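Local atomic coordinates of chloroplastic group IIB intron splicing facilitator CRS2, chloroplastic (PDB entry 1RYB), a protein that is required for splicing group IIB introns in chloroplasts, forming complexes with CAF1 or CAF2, and has no peptidyl-tRNA hydrolase activity despite belonging to that enzyme family. Residues A[57-62]-A[86-91]; A[103-109]-A[144-150]; A[111-115]-A[171-175]. One frame throughout, in Å; residues are numbered along the deposited sequence.

Interaction 1 of 3, residues A[57-62]-A[86-91]; sequences QSKSLL and EAIGPL
The carboxamide of Gln57 has one face over Leu91, whose CD2 methyl sits above the group with CD as its nearest atom (Gln57 CD to Leu91 CD2, 3.8 Å). OE1 is hydrogen-bonded to the hydroxyl of Tyr95. Leu91 CD2 also meets Leu62 CD2 tip to tip at 3.6 Å, and the other branch, Leu91 CD1, lies 3.6 Å from Ser60 OG. Ser58 CB rests on Leu91 CG and CD2.

Gln57 to Ser60 form a type I' turn, the tight connection of the β-hairpin that joins strands 55-57 and 60-67 at the rim of the mixed sheet of this peptidyl-tRNA hydrolase-like α/β fold. Helix 84-94 packs against that end of the sheet, and Leu91 also touches Val75 and Leu19 of neighbouring strands.

Polar contacts gather where Pro90 kinks the helix. In the conformer given, one of two modelled, OG of Ser58 is turned away from its backbone N (chi1 -170°) and donates in plane to a lone pair of Ala87 O at 3.0 Å. Ala87 O otherwise receives only a weak bond from Leu91 N within the segment. Proline has no N-H to offer Glu86 O, and a water takes the place, donating to Glu86 O at 3.1 Å and to Ser58 OG. Ser60 OG donates back to Ser58 O from above the carbonyl plane, with Ala87 CB 3.2 Å from this hydroxyl. Lys59 NZ and Glu86 OE2 are 4.4 Å apart, too far for a salt bridge, so any attraction is probably weak.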
# COMPACT_ATOMS: atom_id res chain seq x y z
N GLN A 57 16.11 4.11 -4.95
CA GLN A 57 15.96 5.51 -5.27
C GLN A 57 15.05 6.16 -4.28
O GLN A 57 14.09 5.51 -3.83
CB GLN A 57 15.32 5.60 -6.68
CG GLN A 57 15.19 7.05 -7.29
CD GLN A 57 14.38 7.12 -8.58
OE1 GLN A 57 13.92 6.13 -9.13
NE2 GLN A 57 14.24 8.33 -9.10
N SER A 58 15.34 7.39 -3.91
CA SER A 58 14.44 8.16 -3.01
C SER A 58 13.95 7.38 -1.76
O SER A 58 12.74 7.27 -1.50
CB SER A 58 13.19 8.62 -3.79
OG SER A 58 12.45 9.55 -3.00
N LYS A 59 14.90 6.80 -1.03
CA LYS A 59 14.64 6.04 0.21
C LYS A 59 13.75 4.88 -0.01
O LYS A 59 13.12 4.45 0.94
CB LYS A 59 13.89 6.95 1.18
CG LYS A 59 14.62 8.25 1.54
CD LYS A 59 13.85 9.08 2.59
CE LYS A 59 14.76 9.99 3.40
NZ LYS A 59 15.44 10.94 2.51
N SER A 60 13.73 4.30 -1.23
CA SER A 60 12.83 3.19 -1.50
C SER A 60 13.49 2.11 -2.30
O SER A 60 14.52 2.32 -2.91
CB SER A 60 11.69 3.71 -2.41
OG SER A 60 10.99 4.78 -1.73
N LEU A 61 12.80 1.02 -2.35
CA LEU A 61 13.02 -0.06 -3.31
C LEU A 61 11.88 0.13 -4.31
O LEU A 61 10.73 0.36 -3.91
CB LEU A 61 12.83 -1.47 -2.69
CG LEU A 61 14.09 -2.01 -2.13
CD1 LEU A 61 13.76 -3.34 -1.43
CD2 LEU A 61 15.08 -2.19 -3.31
N LEU A 62 12.18 0.07 -5.62
CA LEU A 62 11.08 0.16 -6.53
C LEU A 62 11.38 -0.65 -7.75
O LEU A 62 12.54 -1.02 -7.97
CB LEU A 62 10.70 1.61 -6.90
CG LEU A 62 11.80 2.40 -7.61
CD1 LEU A 62 11.67 2.31 -9.16
CD2 LEU A 62 11.77 3.88 -7.22
N GLU A 86 8.34 10.98 2.75
CA GLU A 86 9.66 11.41 2.36
C GLU A 86 10.15 10.66 1.18
O GLU A 86 10.96 11.19 0.44
CB GLU A 86 10.70 11.30 3.53
CG GLU A 86 10.33 12.32 4.61
CD GLU A 86 11.30 12.42 5.75
OE1 GLU A 86 11.00 12.95 6.77
OE2 GLU A 86 12.40 11.73 5.61
N ALA A 87 9.75 9.37 1.06
CA ALA A 87 10.13 8.55 -0.08
C ALA A 87 9.18 8.79 -1.29
O ALA A 87 9.61 8.97 -2.44
CB ALA A 87 10.02 7.08 0.30
N ILE A 88 7.83 8.78 -1.04
CA ILE A 88 6.87 8.84 -2.10
C ILE A 88 6.76 10.19 -2.80
O ILE A 88 6.60 10.26 -4.02
CB ILE A 88 5.54 8.31 -1.60
CG1 ILE A 88 5.67 6.80 -1.34
CG2 ILE A 88 4.43 8.61 -2.62
CD1 ILE A 88 4.68 6.31 -0.27
N GLY A 89 6.79 11.29 -2.04
CA GLY A 89 6.67 12.60 -2.71
C GLY A 89 7.68 12.79 -3.81
O GLY A 89 7.33 13.15 -4.91
N PRO A 90 8.97 12.60 -3.49
CA PRO A 90 9.99 12.81 -4.47
C PRO A 90 9.86 11.90 -5.67
O PRO A 90 10.25 12.29 -6.78
CB PRO A 90 11.35 12.72 -3.78
CG PRO A 90 11.03 13.15 -2.35
CD PRO A 90 9.61 12.66 -2.13
N LEU A 91 9.41 10.68 -5.44
CA LEU A 91 9.24 9.78 -6.58
C LEU A 91 8.11 10.28 -7.55
O LEU A 91 8.19 10.16 -8.78
CB LEU A 91 8.88 8.34 -6.07
CG LEU A 91 10.11 7.60 -5.50
CD1 LEU A 91 9.71 6.26 -4.75
CD2 LEU A 91 11.18 7.40 -6.64
O HOH W 1 13.69 11.03 -0.95

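Interaction 2 of 3, residues A[103-109]-A[144-150]; sequences LLIYDDT and PRLSIGI
Residues 104-108 and 145-149 pair as parallel neighbours in a continuous ladder, from Leu104 N to Pro144 O (2.9 Å) through to Ile150 N with Asp108 O (3.0 Å), the short strand axes turned 37° from each other.

Ile105, Leu146 and Ile148 point to one face, where Ile105 CG2 meets Ile148 CD1 at 3.7 Å beneath Met41 of helix 37-48. Asp107 lies on that face too; OD2 bonds His35 ND1, in the place of the aspartate-histidine pair of active peptidyl-tRNA hydrolases (by similarity), and OD1 bonds His127 NE2, while its CB and OD2 brush the CD1 methyl of Ile150.

On the other face Ser147 CA lies 4.1 Å above one face of the Tyr106 ring, offset toward its rim, and Arg145 CB comes in at the ring edge. The chi1 of 65° swings the ring across the neighbouring strand, bringing Tyr106 OH within 2.6 Å of Ser147 OG. Ser147 OG also lies 3.1 Å from Asp108 OD2, and Asp108 OD1 is bonded to Ser110 OG. A water joins Tyr106 OH to Arg145 NH1; the guanidinium itself is held by the carbonyls of Phe143 (through NE), Arg141 and Gly123.

One serine hydroxyl between a phenol and a carboxylate implies a shared polar network that probably fixes the rotation of the tyrosine ring.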
# COMPACT_ATOMS: atom_id res chain seq x y z
N LEU A 103 -1.21 5.50 -5.89
CA LEU A 103 -2.03 4.55 -5.16
C LEU A 103 -1.31 4.12 -3.92
O LEU A 103 -0.24 3.51 -4.01
CB LEU A 103 -2.37 3.34 -6.05
CG LEU A 103 -3.06 2.15 -5.41
CD1 LEU A 103 -4.46 2.56 -4.90
CD2 LEU A 103 -3.28 1.13 -6.54
N LEU A 104 -1.98 4.36 -2.75
CA LEU A 104 -1.40 3.90 -1.50
C LEU A 104 -2.08 2.64 -1.03
O LEU A 104 -3.29 2.56 -0.99
CB LEU A 104 -1.48 4.93 -0.31
CG LEU A 104 -0.28 5.83 -0.21
CD1 LEU A 104 0.92 5.11 0.37
CD2 LEU A 104 0.04 6.49 -1.57
N ILE A 105 -1.27 1.65 -0.60
CA ILE A 105 -1.75 0.36 -0.10
C ILE A 105 -1.26 0.17 1.34
O ILE A 105 -0.04 0.21 1.56
CB ILE A 105 -1.31 -0.79 -1.06
CG1 ILE A 105 -1.71 -0.41 -2.48
CG2 ILE A 105 -1.98 -2.12 -0.61
CD1 ILE A 105 -1.56 -1.63 -3.42
N TYR A 106 -2.16 -0.11 2.29
CA TYR A 106 -1.68 -0.15 3.70
C TYR A 106 -2.66 -0.88 4.61
O TYR A 106 -3.74 -1.22 4.18
CB TYR A 106 -1.52 1.34 4.20
CG TYR A 106 -2.91 2.03 4.24
CD1 TYR A 106 -3.69 2.01 5.40
CD2 TYR A 106 -3.53 2.55 3.11
CE1 TYR A 106 -4.94 2.62 5.43
CE2 TYR A 106 -4.86 3.01 3.07
CZ TYR A 106 -5.54 3.11 4.28
OH TYR A 106 -6.86 3.58 4.33
N ASP A 107 -2.21 -1.17 5.82
CA ASP A 107 -3.05 -1.91 6.85
C ASP A 107 -4.08 -0.99 7.45
O ASP A 107 -3.77 0.15 7.80
CB ASP A 107 -2.16 -2.44 7.98
CG ASP A 107 -1.21 -1.38 8.45
OD1 ASP A 107 -0.49 -0.70 7.71
OD2 ASP A 107 -1.26 -1.21 9.71
N ASP A 108 -5.28 -1.46 7.62
CA ASP A 108 -6.30 -0.55 8.19
C ASP A 108 -7.01 -1.24 9.35
O ASP A 108 -7.62 -2.29 9.20
CB ASP A 108 -7.24 -0.09 7.11
CG ASP A 108 -8.31 0.83 7.56
OD1 ASP A 108 -8.64 0.95 8.73
OD2 ASP A 108 -8.93 1.39 6.55
N THR A 109 -6.74 -0.76 10.56
CA THR A 109 -7.30 -1.46 11.78
C THR A 109 -8.82 -1.21 11.92
O THR A 109 -9.47 -1.73 12.79
CB THR A 109 -6.62 -1.03 13.11
OG1 THR A 109 -6.77 0.32 13.23
CG2 THR A 109 -5.16 -1.30 13.09
N PRO A 144 -5.94 7.81 -4.57
CA PRO A 144 -6.57 6.56 -4.25
C PRO A 144 -5.79 5.69 -3.22
O PRO A 144 -4.57 5.70 -3.18
CB PRO A 144 -6.62 5.78 -5.56
CG PRO A 144 -5.56 6.43 -6.42
CD PRO A 144 -5.40 7.84 -5.94
N ARG A 145 -6.56 4.90 -2.45
CA ARG A 145 -6.03 4.02 -1.43
C ARG A 145 -6.70 2.73 -1.47
O ARG A 145 -7.93 2.66 -1.49
CB ARG A 145 -6.32 4.50 -0.02
CG ARG A 145 -6.02 5.93 0.27
CD ARG A 145 -7.19 6.80 -0.05
NE ARG A 145 -6.77 8.20 0.07
CZ ARG A 145 -6.70 8.83 1.21
NH1 ARG A 145 -7.05 8.23 2.35
NH2 ARG A 145 -6.31 10.11 1.21
N LEU A 146 -5.92 1.67 -1.23
CA LEU A 146 -6.49 0.35 -1.04
C LEU A 146 -6.16 -0.04 0.38
O LEU A 146 -4.98 -0.24 0.76
CB LEU A 146 -5.89 -0.70 -1.99
CG LEU A 146 -6.43 -2.11 -1.78
CD1 LEU A 146 -7.90 -2.23 -2.24
CD2 LEU A 146 -5.56 -3.09 -2.56
N SER A 147 -7.23 -0.08 1.25
CA SER A 147 -7.04 -0.43 2.66
C SER A 147 -7.08 -1.93 2.75
O SER A 147 -7.95 -2.55 2.10
CB SER A 147 -8.21 0.10 3.55
OG SER A 147 -8.24 1.50 3.54
N ILE A 148 -6.19 -2.50 3.55
CA ILE A 148 -6.17 -3.93 3.80
C ILE A 148 -6.51 -4.13 5.28
O ILE A 148 -5.70 -3.79 6.13
CB ILE A 148 -4.80 -4.60 3.53
CG1 ILE A 148 -4.50 -4.49 2.06
CG2 ILE A 148 -4.90 -6.07 3.88
CD1 ILE A 148 -3.03 -4.78 1.73
N GLY A 149 -7.76 -4.61 5.58
CA GLY A 149 -8.18 -4.71 6.97
C GLY A 149 -7.31 -5.65 7.77
O GLY A 149 -6.91 -6.73 7.33
N ILE A 150 -7.02 -5.22 8.96
CA ILE A 150 -6.29 -6.08 9.93
C ILE A 150 -7.04 -6.21 11.32
O ILE A 150 -6.59 -6.89 12.22
CB ILE A 150 -4.82 -5.64 10.13
CG1 ILE A 150 -4.71 -4.18 10.70
CG2 ILE A 150 -4.05 -5.81 8.82
CD1 ILE A 150 -3.37 -3.89 11.41
O HOH W 2 -8.03 5.86 3.25

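Interaction 3 of 3, residues A[111-115]-A[171-175]; sequences LPNGV and ERVQI
Two hydrogen bonds from a single amide nitrogen fasten the turn to the helix. Asn113 ND2 donates to Gln174 OE1 at 2.8 Å and to Glu171 O at 3.2 Å, the two acceptors lying in clearly different directions from the nitrogen, so that each N-H appears to serve one. Glu171 O stays within the plane of the Asn113 amide, whereas Gln174 OE1 is tilted out of it by 18°. CG is set anti to N (chi1 -169°), and this sends the amide from the turn toward the helix. Its donor meets Glu171 O from the side, at a C=O...N angle of 104°, and this carbonyl is shared, since it also accepts the helical bond from Ile175 N at 2.8 Å.

Van der Waals contacts add to this. Ile175 crosses Asn113 at about a right angle and puts its CD1 methyl 3.6 Å from Asn113 OD1; the same methyl lies near Gly114 N. Glu171 CB and CG lie beside the amide, while its OE1 is salt-bridged to Arg34 and accepts from Ser168 N.

Water forms a third link: it donates to Gln174 O at 2.8 Å and, weakly, to Gly114 O.

Pro112 to Val115 make a type II β-turn, with Gly114 at its third position in the positive-phi conformation usual for glycine there. The turn lies in the connection from strand 102-108 to the antiparallel edge strand 116-119, and Asn113 ties that connection to the first turns of the long helix 169-192.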
# COMPACT_ATOMS: atom_id res chain seq x y z
N LEU A 111 -11.07 -1.98 9.64
CA LEU A 111 -11.75 -2.95 8.86
C LEU A 111 -11.38 -4.29 9.37
O LEU A 111 -10.26 -4.49 9.81
CB LEU A 111 -11.29 -2.89 7.40
CG LEU A 111 -11.68 -1.61 6.71
CD1 LEU A 111 -11.00 -1.59 5.36
CD2 LEU A 111 -13.19 -1.63 6.47
N PRO A 112 -12.24 -5.23 9.24
CA PRO A 112 -11.89 -6.58 9.70
C PRO A 112 -10.72 -7.23 8.92
O PRO A 112 -10.47 -7.01 7.74
CB PRO A 112 -13.20 -7.43 9.54
CG PRO A 112 -14.35 -6.42 9.48
CD PRO A 112 -13.70 -5.09 9.02
N ASN A 113 -10.05 -8.16 9.57
CA ASN A 113 -8.98 -8.80 8.92
C ASN A 113 -9.29 -9.34 7.56
O ASN A 113 -10.16 -10.24 7.32
CB ASN A 113 -8.35 -9.88 9.83
CG ASN A 113 -7.05 -10.42 9.31
OD1 ASN A 113 -5.98 -9.88 9.60
ND2 ASN A 113 -7.12 -11.58 8.73
N GLY A 114 -8.46 -8.98 6.63
CA GLY A 114 -8.62 -9.55 5.31
C GLY A 114 -9.64 -8.77 4.42
O GLY A 114 -9.79 -9.07 3.23
N VAL A 115 -10.38 -7.85 4.97
CA VAL A 115 -11.34 -7.12 4.12
C VAL A 115 -10.64 -5.99 3.37
O VAL A 115 -9.89 -5.19 3.96
CB VAL A 115 -12.45 -6.57 5.02
CG1 VAL A 115 -13.43 -5.75 4.20
CG2 VAL A 115 -13.20 -7.79 5.60
N GLU A 171 -5.56 -15.69 10.54
CA GLU A 171 -5.51 -14.36 9.90
C GLU A 171 -4.81 -14.46 8.64
O GLU A 171 -5.24 -13.92 7.62
CB GLU A 171 -4.82 -13.36 10.79
CG GLU A 171 -5.79 -12.98 11.92
CD GLU A 171 -5.08 -12.33 13.07
OE1 GLU A 171 -3.90 -12.04 13.02
OE2 GLU A 171 -5.89 -12.00 14.06
N ARG A 172 -3.78 -15.24 8.67
CA ARG A 172 -2.95 -15.45 7.49
C ARG A 172 -3.72 -15.98 6.28
O ARG A 172 -3.52 -15.57 5.13
CB ARG A 172 -1.73 -16.27 7.88
CG ARG A 172 -0.88 -16.76 6.73
CD ARG A 172 -0.70 -15.69 5.67
NE ARG A 172 0.24 -14.68 6.12
CZ ARG A 172 0.59 -13.53 5.41
NH1 ARG A 172 0.13 -13.19 4.24
NH2 ARG A 172 1.46 -12.70 5.95
N VAL A 173 -4.59 -16.92 6.51
CA VAL A 173 -5.34 -17.51 5.43
C VAL A 173 -6.23 -16.44 4.81
O VAL A 173 -6.44 -16.36 3.57
CB VAL A 173 -6.20 -18.65 6.03
CG1 VAL A 173 -7.29 -19.09 5.06
CG2 VAL A 173 -5.33 -19.88 6.36
N GLN A 174 -6.74 -15.57 5.64
CA GLN A 174 -7.59 -14.54 5.09
C GLN A 174 -6.75 -13.49 4.39
O GLN A 174 -7.16 -12.91 3.38
CB GLN A 174 -8.36 -13.88 6.18
CG GLN A 174 -9.39 -14.79 6.87
CD GLN A 174 -9.92 -14.21 8.15
OE1 GLN A 174 -9.25 -13.42 8.89
NE2 GLN A 174 -11.04 -14.74 8.54
N ILE A 175 -5.61 -13.20 4.94
CA ILE A 175 -4.78 -12.16 4.26
C ILE A 175 -4.37 -12.67 2.88
O ILE A 175 -4.39 -11.98 1.88
CB ILE A 175 -3.52 -11.80 5.07
CG1 ILE A 175 -3.86 -11.09 6.40
CG2 ILE A 175 -2.58 -11.01 4.20
CD1 ILE A 175 -4.72 -9.82 6.27
O HOH W 3 -9.85 -12.38 2.93

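Interaction 2 is the core contact, two adjacent parallel strands in the buried interior of the sheet, one next to edge strand 116-119; interaction 1 is partly buried at one rim, interaction 3 at the surface. Helix 84-94 of interaction 1 precedes strand 102-108 of interaction 2, and Ile88 CD1 touches Leu104 CD1 at 4.0 Å. Interaction 3, on the opposite side of the chain's centre from interaction 1, joins interaction 2 through Gly149, which appears to pair by backbone with Gly114 and Val115, while Leu111 packs on Ser147. Nearest atoms of interactions 1 and 3 are about 17 Å apart. A backbone ladder dominates the core, leucine packing plus a hydroxyl bond the hairpin rim, and side-chain amides with water the surface.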